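Putative NADH-depentdent flavin oxidoreductase (Cupriavidus metallidurans, PDB 5OCS) probably acts as an FMN-dependent ene-reductase of the Old Yellow Enzyme family, a flavoprotein expected to oxidise NADPH. Local coordinates at residues D[98-103]-D[176-181]; D[56-61]-D[69-74]; D[230-235]-D[260-265]; D[210-215]-D[252-257]. All blocks are in the same frame, centred on the assembly; numbering follows the deposited sequence.

Interaction 1: D[98-103]-D[176-181]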
loop_
_atom_site.group_PDB
_atom_site.type_symbol
_atom_site.label_atom_id
_atom_site.label_comp_id
_atom_site.label_asym_id
_atom_site.label_seq_id
_atom_site.Cartn_x
_atom_site.Cartn_y
_atom_site.Cartn_z
ATOM N N THR D 98 -16.307 5.851 -3.087
ATOM C CA THR D 98 -17.170 7.009 -2.872
ATOM C C THR D 98 -16.291 8.198 -2.516
ATOM O O THR D 98 -15.078 8.050 -2.286
ATOM C CB THR D 98 -18.190 6.736 -1.747
ATOM O OG1 THR D 98 -17.520 6.474 -0.496
ATOM C CG2 THR D 98 -19.040 5.484 -2.149
ATOM N N ILE D 99 -16.880 9.378 -2.407
ATOM C CA ILE D 99 -16.091 10.578 -2.191
ATOM C C ILE D 99 -16.803 11.531 -1.236
ATOM O O ILE D 99 -18.018 11.671 -1.276
ATOM C CB ILE D 99 -15.760 11.291 -3.521
ATOM C CG1 ILE D 99 -14.672 12.352 -3.332
ATOM C CG2 ILE D 99 -17.028 11.851 -4.234
ATOM C CD1 ILE D 99 -14.018 12.728 -4.639
ATOM N N GLN D 100 -16.035 12.172 -0.377
ATOM C CA GLN D 100 -16.547 13.217 0.540
ATOM C C GLN D 100 -16.377 14.574 -0.111
ATOM O O GLN D 100 -15.250 14.993 -0.420
ATOM C CB GLN D 100 -15.807 13.153 1.872
ATOM C CG GLN D 100 -16.371 14.088 2.907
ATOM C CD GLN D 100 -15.506 14.151 4.119
ATOM O OE1 GLN D 100 -14.391 14.686 4.070
ATOM N NE2 GLN D 100 -16.023 13.659 5.236
ATOM N N LEU D 101 -17.490 15.236 -0.440
ATOM C CA LEU D 101 -17.419 16.569 -0.991
ATOM C C LEU D 101 -17.495 17.559 0.174
ATOM O O LEU D 101 -18.316 17.395 1.096
ATOM C CB LEU D 101 -18.556 16.781 -1.969
ATOM C CG LEU D 101 -18.523 16.018 -3.277
ATOM C CD1 LEU D 101 -19.713 16.468 -4.122
ATOM C CD2 LEU D 101 -17.208 16.196 -4.048
ATOM N N ALA D 102 -16.677 18.598 0.095
ATOM C CA ALA D 102 -16.373 19.430 1.248
ATOM C C ALA D 102 -16.192 20.894 0.895
ATOM O O ALA D 102 -15.866 21.261 -0.211
ATOM C CB ALA D 102 -15.117 18.910 1.916
ATOM N N HIS D 103 -16.418 21.731 1.898
ATOM C CA HIS D 103 -16.092 23.141 1.868
ATOM C C HIS D 103 -15.776 23.520 3.335
ATOM O O HIS D 103 -16.601 23.285 4.226
ATOM C CB HIS D 103 -17.287 23.931 1.381
ATOM C CG HIS D 103 -16.973 25.356 1.059
ATOM N ND1 HIS D 103 -16.477 26.242 1.991
ATOM C CD2 HIS D 103 -17.141 26.060 -0.075
ATOM C CE1 HIS D 103 -16.320 27.425 1.428
ATOM N NE2 HIS D 103 -16.721 27.336 0.168
ATOM N N GLU D 176 -20.536 11.472 0.031
ATOM C CA GLU D 176 -20.737 11.913 1.410
ATOM C C GLU D 176 -20.611 13.417 1.460
ATOM O O GLU D 176 -19.559 13.986 1.120
ATOM C CB GLU D 176 -19.700 11.261 2.326
ATOM C CG GLU D 176 -19.754 11.791 3.759
ATOM C CD GLU D 176 -18.957 10.952 4.734
ATOM O OE1 GLU D 176 -19.271 9.752 4.895
ATOM O OE2 GLU D 176 -18.023 11.525 5.347
ATOM N N VAL D 177 -21.691 14.094 1.847
ATOM C CA VAL D 177 -21.642 15.556 1.905
ATOM C C VAL D 177 -21.154 15.843 3.321
ATOM O O VAL D 177 -21.692 15.340 4.318
ATOM C CB VAL D 177 -23.048 16.184 1.696
ATOM C CG1 VAL D 177 -23.008 17.671 1.944
ATOM C CG2 VAL D 177 -23.545 15.885 0.287
ATOM N N HIS D 178 -20.126 16.654 3.408
ATOM C CA HIS D 178 -19.451 16.897 4.672
ATOM C C HIS D 178 -20.175 17.978 5.470
ATOM O O HIS D 178 -20.028 19.144 5.176
ATOM C CB HIS D 178 -17.999 17.290 4.427
ATOM C CG HIS D 178 -17.099 17.107 5.615
ATOM N ND1 HIS D 178 -17.565 16.916 6.900
ATOM C CD2 HIS D 178 -15.747 17.080 5.705
ATOM C CE1 HIS D 178 -16.542 16.785 7.726
ATOM N NE2 HIS D 178 -15.428 16.870 7.022
ATOM N N GLY D 179 -20.911 17.551 6.480
ATOM C CA GLY D 179 -21.608 18.454 7.427
ATOM C C GLY D 179 -21.015 18.500 8.822
ATOM O O GLY D 179 -21.681 18.935 9.752
ATOM N N ALA D 180 -19.760 18.093 8.998
ATOM C CA ALA D 180 -19.161 17.945 10.319
ATOM C C ALA D 180 -17.805 18.664 10.415
ATOM O O ALA D 180 -17.476 19.486 9.579
ATOM C CB ALA D 180 -19.042 16.466 10.637
ATOM N N HIS D 181 -17.072 18.367 11.488
ATOM C CA HIS D 181 -15.696 18.860 11.740
ATOM C C HIS D 181 -15.567 20.385 11.719
ATOM O O HIS D 181 -14.517 20.945 11.398
ATOM C CB HIS D 181 -14.652 18.198 10.811
ATOM C CG HIS D 181 -13.271 18.159 11.416
ATOM N ND1 HIS D 181 -12.919 17.263 12.406
ATOM C CD2 HIS D 181 -12.182 18.939 11.219
ATOM C CE1 HIS D 181 -11.669 17.481 12.778
ATOM N NE2 HIS D 181 -11.197 18.494 12.073
HETATM O O HOH W 1 -19.073 21.546 4.866
#
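Q100 lays its amide over one face of the H178 imidazole, the two planes 25° apart, while strands 98-102 and 176-179 run parallel beneath them. NE2 sits above the ring, offset toward its rim, and OE1 lies close to the ring carbon, 3.2 Å from H178 CD2. Chi1 (-174°) sets CG beside the carbonyl carbon, and the extended chain brings the amide to E176 and H178. Q100 NE2 donates to E176 OE2 at 2.9 Å; the oxygen is met on its anti side, and the amide and carboxylate planes are 50° apart. E176 is shared further: OE2 makes a salt bridge with R231, and OE1 accepts from H263 ND1 and W229 NE1, so the buried carboxylate is well matched and probably stays ionised.

The backbone is tight. E176 N donates to I99 O (2.8 Å), L101 N to E176 O (2.9 Å) and H178 N to L101 O (3.0 Å). A102 CB only brushes H178 CB at 4.2 Å. Past this pair the backbones diverge, and a water lies within hydrogen-bonding reach of H178 O (2.6 Å) and H103 O, though it may not donate to both at once. In this looser end A180 N donates to H178 ND1 at 3.3 Å, a long bond that may help orient the ring.

Q100, an FMN-binding residue, and E176 point to the face of the sheet that turns into the barrel. L101 points the other way, onto F160 and A163 of helix 150-169. Strand 52-59 flanks 96-102 and strand 228-233 flanks 175-179 in the parallel eight-stranded TIM barrel.

Interaction 2: D[56-61]-D[69-74]; sequences EATAVS and TDLGLY
A59 and L71 are joined by a nearly straight hydrogen bond, A59 N to L71 O (2.9 Å, 173°), and L73 N returns one to A59 O (3.1 Å), so A59 has both backbone polar groups engaged and forms a single bridge with G72. Water and protein donors share the remaining acceptors. One water accepts from L71 N at 2.9 Å and is close enough to donate to E56 OE1 or A57 O; another donates to A57 O and to D70 OD2 (2.7 Å). E56 OE1 also receives Q26 N, and D70 is held from its own loop by I66 N and T67 OG1. T58 OG1 turns back to donate to E56 O, while its CG2, anti to the backbone N, packs on L73 CB at 3.5 Å. L71 CD2 lies 3.5 Å from T58 OG1, and L71 crosses the E56 side chain at about a right angle. At the far end the Y74 ring presents its edge to A59 O, with CD2 3.5 Å away.

E56 and D70 are both acidic, their OE1 and OD1 atoms 6.0 Å apart; the N-H donors, Q26 to E56 and I66 to D70, would probably offset the like charges. The chemistry implies a loop pinned by backbone bonds and by waters that contact A57 O, A57 being an FMN-binding residue.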
loop_
_atom_site.group_PDB
_atom_site.type_symbol
_atom_site.label_atom_id
_atom_site.label_comp_id
_atom_site.label_asym_id
_atom_site.label_seq_id
_atom_site.Cartn_x
_atom_site.Cartn_y
_atom_site.Cartn_z
ATOM N N GLU D 56 -10.948 11.235 0.641
ATOM C CA GLU D 56 -10.812 12.384 1.501
ATOM C C GLU D 56 -11.662 13.587 1.080
ATOM O O GLU D 56 -12.064 13.729 -0.076
ATOM C CB GLU D 56 -9.361 12.867 1.523
ATOM C CG GLU D 56 -8.875 13.469 0.224
ATOM C CD GLU D 56 -7.361 13.636 0.198
ATOM O OE1 GLU D 56 -6.850 14.641 0.755
ATOM O OE2 GLU D 56 -6.694 12.756 -0.379
ATOM N N ALA D 57 -11.824 14.494 2.022
ATOM C CA ALA D 57 -12.487 15.768 1.778
ATOM C C ALA D 57 -12.001 16.419 0.497
ATOM O O ALA D 57 -10.810 16.817 0.357
ATOM C CB ALA D 57 -12.274 16.721 2.965
ATOM N N THR D 58 -12.911 16.516 -0.463
ATOM C CA THR D 58 -12.601 17.022 -1.756
ATOM C C THR D 58 -13.310 18.360 -1.963
ATOM O O THR D 58 -14.540 18.424 -1.958
ATOM C CB THR D 58 -13.024 15.985 -2.804
ATOM O OG1 THR D 58 -12.201 14.817 -2.622
ATOM C CG2 THR D 58 -12.824 16.518 -4.225
ATOM N N ALA D 59 -12.509 19.412 -2.110
ATOM C CA ALA D 59 -13.001 20.789 -2.158
ATOM C C ALA D 59 -13.853 21.026 -3.392
ATOM O O ALA D 59 -13.474 20.664 -4.516
ATOM C CB ALA D 59 -11.830 21.764 -2.119
ATOM N N VAL D 60 -15.014 21.645 -3.177
ATOM C CA VAL D 60 -15.894 22.050 -4.251
ATOM C C VAL D 60 -15.446 23.346 -4.967
ATOM O O VAL D 60 -15.993 23.673 -6.019
ATOM C CB VAL D 60 -17.389 22.114 -3.784
ATOM C CG1 VAL D 60 -17.823 20.761 -3.207
ATOM C CG2 VAL D 60 -17.613 23.240 -2.757
ATOM N N SER D 61 -14.464 24.044 -4.421
ATOM C CA SER D 61 -13.934 25.274 -5.017
ATOM C C SER D 61 -12.609 25.484 -4.377
ATOM O O SER D 61 -12.353 24.968 -3.293
ATOM C CB SER D 61 -14.872 26.462 -4.721
ATOM O OG SER D 61 -15.001 26.722 -3.329
ATOM N N THR D 69 -2.988 22.433 -0.171
ATOM C CA THR D 69 -2.726 21.138 -0.790
ATOM C C THR D 69 -3.882 20.137 -0.618
ATOM O O THR D 69 -3.682 18.946 -0.824
ATOM C CB THR D 69 -1.399 20.565 -0.312
ATOM O OG1 THR D 69 -1.332 20.543 1.101
ATOM C CG2 THR D 69 -0.224 21.387 -0.815
ATOM N N ASP D 70 -5.090 20.624 -0.314
ATOM C CA ASP D 70 -6.238 19.762 -0.388
ATOM C C ASP D 70 -6.559 19.262 -1.793
ATOM O O ASP D 70 -6.403 19.991 -2.797
ATOM C CB ASP D 70 -7.487 20.482 0.093
ATOM C CG ASP D 70 -7.586 20.540 1.602
ATOM O OD1 ASP D 70 -6.558 20.460 2.323
ATOM O OD2 ASP D 70 -8.777 20.630 2.045
ATOM N N LEU D 71 -7.108 18.057 -1.825
ATOM C CA LEU D 71 -7.715 17.472 -3.013
ATOM C C LEU D 71 -8.943 18.307 -3.408
ATOM O O LEU D 71 -9.661 18.801 -2.533
ATOM C CB LEU D 71 -8.103 16.002 -2.768
ATOM C CG LEU D 71 -8.417 15.238 -4.055
ATOM C CD1 LEU D 71 -7.194 15.105 -4.968
ATOM C CD2 LEU D 71 -9.018 13.892 -3.685
ATOM N N GLY D 72 -9.102 18.532 -4.703
ATOM C CA GLY D 72 -10.210 19.286 -5.236
ATOM C C GLY D 72 -10.881 18.577 -6.395
ATOM O O GLY D 72 -10.306 17.677 -7.016
ATOM N N LEU D 73 -12.106 18.977 -6.677
ATOM C CA LEU D 73 -12.799 18.546 -7.881
ATOM C C LEU D 73 -13.577 19.694 -8.493
ATOM O O LEU D 73 -14.825 19.646 -8.615
ATOM C CB LEU D 73 -13.694 17.361 -7.546
ATOM C CG LEU D 73 -14.204 16.571 -8.735
ATOM C CD1 LEU D 73 -13.070 16.167 -9.685
ATOM C CD2 LEU D 73 -14.996 15.367 -8.249
ATOM N N TYR D 74 -12.834 20.738 -8.828
ATOM C CA TYR D 74 -13.434 22.016 -9.178
ATOM C C TYR D 74 -13.031 22.525 -10.551
ATOM O O TYR D 74 -13.397 23.649 -10.946
ATOM C CB TYR D 74 -13.230 23.052 -8.043
ATOM C CG TYR D 74 -11.795 23.264 -7.547
ATOM C CD1 TYR D 74 -10.814 23.839 -8.357
ATOM C CD2 TYR D 74 -11.424 22.917 -6.257
ATOM C CE1 TYR D 74 -9.509 24.053 -7.888
ATOM C CE2 TYR D 74 -10.133 23.143 -5.761
ATOM C CZ TYR D 74 -9.173 23.714 -6.575
ATOM O OH TYR D 74 -7.902 23.907 -6.087
HETATM O O HOH W 2 -8.023 16.946 0.652
HETATM O O HOH W 3 -4.808 15.745 -0.727
HETATM O O HOH W 4 -6.013 17.548 2.451
HETATM O O HOH W 5 -10.918 19.759 0.672
#

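Interaction 3: D[230-235]-D[260-265]. With CIT (citric acid), chain J.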
loop_
_atom_site.group_PDB
_atom_site.type_symbol
_atom_site.label_atom_id
_atom_site.label_comp_id
_atom_site.label_asym_id
_atom_site.label_seq_id
_atom_site.Cartn_x
_atom_site.Cartn_y
_atom_site.Cartn_z
ATOM N N MET D 230 -24.926 12.224 4.264
ATOM C CA MET D 230 -24.214 13.303 4.947
ATOM C C MET D 230 -23.450 12.793 6.137
ATOM O O MET D 230 -23.897 11.883 6.860
ATOM C CB MET D 230 -25.197 14.406 5.412
ATOM C CG MET D 230 -24.522 15.689 5.890
ATOM S SD MET D 230 -25.712 16.994 6.311
ATOM C CE MET D 230 -26.255 17.425 4.692
ATOM N N ARG D 231 -22.336 13.475 6.393
ATOM C CA ARG D 231 -21.523 13.285 7.573
ATOM C C ARG D 231 -21.946 14.325 8.583
ATOM O O ARG D 231 -21.972 15.495 8.244
ATOM C CB ARG D 231 -20.046 13.511 7.211
ATOM C CG ARG D 231 -19.056 13.377 8.355
ATOM C CD ARG D 231 -18.972 11.965 8.903
ATOM N NE ARG D 231 -17.698 11.766 9.613
ATOM C CZ ARG D 231 -16.526 11.452 9.060
ATOM N NH1 ARG D 231 -16.429 11.167 7.775
ATOM N NH2 ARG D 231 -15.455 11.371 9.838
ATOM N N VAL D 232 -22.275 13.887 9.813
ATOM C CA VAL D 232 -22.796 14.792 10.843
ATOM C C VAL D 232 -22.041 14.596 12.130
ATOM O O VAL D 232 -21.740 13.465 12.508
ATOM C CB VAL D 232 -24.295 14.531 11.111
ATOM C CG1 VAL D 232 -24.838 15.497 12.173
ATOM C CG2 VAL D 232 -25.126 14.656 9.821
ATOM N N SER D 233 -21.712 15.701 12.815
ATOM C CA SER D 233 -21.132 15.586 14.148
ATOM C C SER D 233 -22.203 15.276 15.166
ATOM O O SER D 233 -23.186 15.982 15.189
ATOM C CB SER D 233 -20.482 16.909 14.548
ATOM O OG SER D 233 -19.984 16.775 15.868
ATOM N N ALA D 234 -22.035 14.246 16.000
ATOM C CA ALA D 234 -23.091 13.887 16.958
ATOM C C ALA D 234 -23.487 15.063 17.832
ATOM O O ALA D 234 -24.678 15.255 18.111
ATOM C CB ALA D 234 -22.642 12.735 17.824
ATOM N N THR D 235 -22.474 15.791 18.302
ATOM C CA THR D 235 -22.665 16.910 19.215
ATOM C C THR D 235 -21.372 17.730 19.342
ATOM O O THR D 235 -20.270 17.205 19.149
ATOM C CB THR D 235 -23.126 16.425 20.622
ATOM O OG1 THR D 235 -23.364 17.558 21.488
ATOM C CG2 THR D 235 -22.100 15.504 21.296
ATOM N N ALA D 260 -29.209 8.121 1.677
ATOM C CA ALA D 260 -28.968 6.694 1.784
ATOM C C ALA D 260 -28.508 6.236 3.162
ATOM O O ALA D 260 -28.610 5.060 3.500
ATOM C CB ALA D 260 -27.938 6.268 0.746
ATOM N N ALA D 261 -27.959 7.175 3.940
ATOM C CA ALA D 261 -27.343 6.870 5.191
ATOM C C ALA D 261 -27.152 8.137 5.978
ATOM O O ALA D 261 -27.417 9.247 5.510
ATOM C CB ALA D 261 -25.993 6.170 4.960
ATOM N N VAL D 262 -26.645 7.959 7.178
ATOM C CA VAL D 262 -26.013 9.055 7.908
ATOM C C VAL D 262 -24.716 8.541 8.549
ATOM O O VAL D 262 -24.656 7.430 9.104
ATOM C CB VAL D 262 -26.990 9.717 8.923
ATOM C CG1 VAL D 262 -27.376 8.748 10.005
ATOM C CG2 VAL D 262 -26.369 10.960 9.555
ATOM N N HIS D 263 -23.648 9.339 8.439
ATOM C CA HIS D 263 -22.368 8.976 8.985
ATOM C C HIS D 263 -22.148 9.870 10.189
ATOM O O HIS D 263 -22.045 11.093 10.035
ATOM C CB HIS D 263 -21.295 9.197 7.908
ATOM C CG HIS D 263 -19.949 8.640 8.246
ATOM N ND1 HIS D 263 -18.912 8.624 7.325
ATOM C CD2 HIS D 263 -19.465 8.045 9.358
ATOM C CE1 HIS D 263 -17.846 8.067 7.879
ATOM N NE2 HIS D 263 -18.149 7.718 9.111
ATOM N N VAL D 264 -22.071 9.265 11.365
ATOM C CA VAL D 264 -22.150 10.005 12.639
ATOM C C VAL D 264 -20.765 10.055 13.242
ATOM O O VAL D 264 -20.204 9.014 13.567
ATOM C CB VAL D 264 -23.122 9.323 13.616
ATOM C CG1 VAL D 264 -23.150 10.031 14.961
ATOM C CG2 VAL D 264 -24.534 9.223 13.011
ATOM N N SER D 265 -20.206 11.261 13.399
ATOM C CA SER D 265 -18.935 11.405 14.092
ATOM C C SER D 265 -19.128 11.247 15.599
ATOM O O SER D 265 -20.253 11.169 16.070
ATOM C CB SER D 265 -18.268 12.722 13.724
ATOM O OG SER D 265 -17.683 12.565 12.403
HETATM C C1 CIT J . -12.124 13.958 11.363
HETATM O O1 CIT J . -10.998 14.549 11.401
HETATM O O2 CIT J . -13.054 14.264 10.567
HETATM C C2 CIT J . -12.317 12.829 12.361
HETATM C C3 CIT J . -13.640 12.795 13.169
HETATM O O7 CIT J . -14.558 11.864 12.566
HETATM C C4 CIT J . -13.294 12.270 14.568
HETATM C C5 CIT J . -14.508 12.005 15.449
HETATM O O3 CIT J . -14.374 12.152 16.683
HETATM O O4 CIT J . -15.575 11.628 14.930
HETATM C C6 CIT J . -14.325 14.160 13.318
HETATM O O5 CIT J . -13.674 15.116 13.784
HETATM O O6 CIT J . -15.527 14.314 12.994
#
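R231 NE donates to S265 OG (2.9 Å, 165°), with the oxygen in the guanidinium plane. S265 OG in turn donates to O6 of a citrate, probably from the crystallisation liquor, at 2.8 Å, and R231 NH2 donates to citrate O7. Citrate thus meets both strands beside R231, an FMN-binding residue; no FMN is bound to this chain. E176 also holds R231 NH1 and H263 ND1.

Three backbone bonds hold the parallel strands: H263 N to M230 O, V232 N to H263 O (2.8 Å) and S265 N to V232 O. R231 bends at chi2 (66°), which swings CD over the face of the H263 ring, 3.8 Å from its centroid, in a CH-pi contact. R231 NH1 lies 3.4 Å from H263 CE1, the guanidinium and ring planes 31° apart. On the reverse face V232 CG2 meets V262 CG2 at 3.9 Å; in the loop beyond, A234 CB touches V264 CG1.

These strands belong to the beta-alpha-beta unit 228-233, 244-256, 262-265 of the TIM barrel. Helix 244-256 covers V232 and V262 on the outside, while strands 175-179 and 297-300 flank the pair.

Interaction 4: D[210-215]-D[252-257]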
loop_
_atom_site.group_PDB
_atom_site.type_symbol
_atom_site.label_atom_id
_atom_site.label_comp_id
_atom_site.label_asym_id
_atom_site.label_seq_id
_atom_site.Cartn_x
_atom_site.Cartn_y
_atom_site.Cartn_z
ATOM N N PHE D 210 -29.674 25.574 4.980
ATOM C CA PHE D 210 -28.656 25.590 3.926
ATOM C C PHE D 210 -27.959 24.233 3.768
ATOM O O PHE D 210 -27.838 23.748 2.612
ATOM C CB PHE D 210 -27.654 26.711 4.141
ATOM C CG PHE D 210 -26.602 26.823 3.051
ATOM C CD1 PHE D 210 -26.970 27.034 1.713
ATOM C CD2 PHE D 210 -25.258 26.642 3.339
ATOM C CE1 PHE D 210 -26.014 27.151 0.711
ATOM C CE2 PHE D 210 -24.281 26.766 2.331
ATOM C CZ PHE D 210 -24.664 27.019 1.018
ATOM N N PRO D 211 -27.532 23.583 4.886
ATOM C CA PRO D 211 -27.028 22.211 4.731
ATOM C C PRO D 211 -28.002 21.264 3.974
ATOM O O PRO D 211 -27.575 20.469 3.115
ATOM C CB PRO D 211 -26.843 21.736 6.177
ATOM C CG PRO D 211 -26.433 23.007 6.865
ATOM C CD PRO D 211 -27.252 24.094 6.245
ATOM N N LEU D 212 -29.303 21.372 4.281
ATOM C CA LEU D 212 -30.294 20.567 3.571
ATOM C C LEU D 212 -30.485 21.009 2.121
ATOM O O LEU D 212 -30.725 20.135 1.270
ATOM C CB LEU D 212 -31.612 20.489 4.352
ATOM C CG LEU D 212 -31.469 19.684 5.644
ATOM C CD1 LEU D 212 -32.710 19.839 6.508
ATOM C CD2 LEU D 212 -31.184 18.225 5.412
ATOM N N GLU D 213 -30.361 22.302 1.818
ATOM C CA GLU D 213 -30.362 22.776 0.398
ATOM C C GLU D 213 -29.213 22.148 -0.384
ATOM O O GLU D 213 -29.366 21.711 -1.533
ATOM C CB GLU D 213 -30.268 24.284 0.274
ATOM C CG GLU D 213 -31.570 24.975 0.694
ATOM C CD GLU D 213 -31.454 26.455 0.764
ATOM O OE1 GLU D 213 -30.339 26.978 0.534
ATOM O OE2 GLU D 213 -32.493 27.111 1.041
ATOM N N VAL D 214 -28.049 22.110 0.255
ATOM C CA VAL D 214 -26.855 21.571 -0.412
ATOM C C VAL D 214 -27.058 20.096 -0.645
ATOM O O VAL D 214 -26.841 19.609 -1.794
ATOM C CB VAL D 214 -25.570 21.832 0.400
ATOM C CG1 VAL D 214 -24.348 21.160 -0.240
ATOM C CG2 VAL D 214 -25.343 23.318 0.467
ATOM N N PHE D 215 -27.465 19.372 0.408
ATOM C CA PHE D 215 -27.734 17.948 0.279
ATOM C C PHE D 215 -28.740 17.711 -0.853
ATOM O O PHE D 215 -28.532 16.829 -1.706
ATOM C CB PHE D 215 -28.291 17.324 1.551
ATOM C CG PHE D 215 -28.773 15.944 1.344
ATOM C CD1 PHE D 215 -27.893 14.876 1.412
ATOM C CD2 PHE D 215 -30.091 15.711 0.998
ATOM C CE1 PHE D 215 -28.319 13.609 1.133
ATOM C CE2 PHE D 215 -30.524 14.440 0.721
ATOM C CZ PHE D 215 -29.635 13.381 0.799
ATOM N N HIS D 252 -33.515 12.750 10.666
ATOM C CA HIS D 252 -34.918 12.572 10.182
ATOM C C HIS D 252 -35.150 13.299 8.850
ATOM O O HIS D 252 -35.769 12.750 7.916
ATOM C CB HIS D 252 -35.997 13.032 11.224
ATOM C CG HIS D 252 -36.188 12.098 12.388
ATOM N ND1 HIS D 252 -36.678 10.819 12.254
ATOM C CD2 HIS D 252 -35.991 12.281 13.712
ATOM C CE1 HIS D 252 -36.752 10.245 13.440
ATOM N NE2 HIS D 252 -36.323 11.106 14.341
ATOM N N GLU D 253 -34.686 14.538 8.745
ATOM C CA GLU D 253 -34.815 15.276 7.502
ATOM C C GLU D 253 -34.064 14.630 6.367
ATOM O O GLU D 253 -34.599 14.535 5.260
ATOM C CB GLU D 253 -34.380 16.708 7.642
ATOM C CG GLU D 253 -35.393 17.590 8.341
ATOM C CD GLU D 253 -36.687 17.721 7.554
ATOM O OE1 GLU D 253 -36.691 17.705 6.308
ATOM O OE2 GLU D 253 -37.720 17.792 8.211
ATOM N N LEU D 254 -32.846 14.159 6.653
ATOM C CA LEU D 254 -32.053 13.464 5.622
ATOM C C LEU D 254 -32.810 12.243 5.086
ATOM O O LEU D 254 -32.908 12.047 3.874
ATOM C CB LEU D 254 -30.695 13.040 6.187
ATOM C CG LEU D 254 -29.769 14.232 6.424
ATOM C CD1 LEU D 254 -28.606 13.858 7.323
ATOM C CD2 LEU D 254 -29.258 14.754 5.108
ATOM N N LYS D 255 -33.377 11.463 5.990
ATOM C CA LYS D 255 -34.169 10.299 5.589
ATOM C C LYS D 255 -35.356 10.673 4.699
ATOM O O LYS D 255 -35.583 10.053 3.660
ATOM C CB LYS D 255 -34.637 9.533 6.807
ATOM C CG LYS D 255 -35.446 8.302 6.464
ATOM C CD LYS D 255 -35.592 7.387 7.644
ATOM C CE LYS D 255 -36.458 6.177 7.287
ATOM N NZ LYS D 255 -36.224 5.123 8.308
ATOM N N ALA D 256 -36.096 11.704 5.078
ATOM C CA ALA D 256 -37.252 12.165 4.297
ATOM C C ALA D 256 -36.846 12.731 2.946
ATOM O O ALA D 256 -37.615 12.685 1.984
ATOM C CB ALA D 256 -38.014 13.237 5.071
ATOM N N ARG D 257 -35.624 13.243 2.842
ATOM C CA ARG D 257 -35.136 13.769 1.598
ATOM C C ARG D 257 -34.325 12.753 0.775
ATOM O O ARG D 257 -33.700 13.126 -0.165
ATOM C CB ARG D 257 -34.328 15.037 1.867
ATOM C CG ARG D 257 -35.227 16.195 2.338
ATOM C CD ARG D 257 -34.423 17.320 2.921
ATOM N NE ARG D 257 -35.245 18.226 3.742
ATOM C CZ ARG D 257 -35.374 19.539 3.557
ATOM N NH1 ARG D 257 -34.752 20.176 2.575
ATOM N NH2 ARG D 257 -36.130 20.239 4.398
#
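L212 and F215 of helix 204-221 provide the apolar side of the contact with L254, E253 and R257. L254 sets its CD2 over one face of the F215 ring, 4.0 Å from the centroid and 15° off the normal, a CH-pi contact. The same methyl lies 4.0 Å from L212 CD2, so one branch of L254 serves both residues. The other branch of L212, CD1, comes to 3.7 Å from E253 CB, the two side chains crossing at about a right angle. The edge of the F215 ring meets the backbone, with F215 CE2 3.5 Å from R257 O.

The polar part is a salt bridge within segment 252-257, one turn apart. R257 grips E253 side-on, NE donating at 3.0 Å to the anti lone pair of E253 OE1, while NH2 reaches the same oxygen from above the carboxylate plane, 53° out of it, at 3.2 Å. Both donors keep OE1 in the guanidinium plane. The third nitrogen, NH1, pairs with D216 of helix 204-221, so the arginine, just past the end of helix 244-256, links it to helix 204-221. Oriented in this way, the guanidinium offers one face to L212 CB, which lies 3.6 Å from R257 NH1.

F215 and L254 both touch M230 of strand 228-233. Helix segments 210-215 and 252-256, their axes 26° apart and 11.1 Å at closest approach, run in the same general direction; such helices, packed side by side around the outside of a parallel strand barrel, are characteristic of the TIM-barrel fold.

Interactions 1, 2 and 3 lie on one parallel barrel sheet, and interaction 4 on the helical layer outside it. Interaction 2 joins interaction 1 through neighbouring strands: T58 N lies 2.8 Å from Q100 O, and A57 CB is 3.1 Å from Q100 OE1, bringing two FMN-binding residues together. Interaction 1 joins interaction 3 where E176 OE1 is 2.7 Å from H263 ND1. R231, another FMN-binding residue, lies in interaction 3, its side chain about 4 Å from that of Q100 at the nearest atoms, although no FMN is bound to this chain and citrate lies beside R231. M230 connects interactions 3 and 4, its CE 3.7 Å from F215 CB. The centres of interactions 2 and 4 are about 22 Å apart.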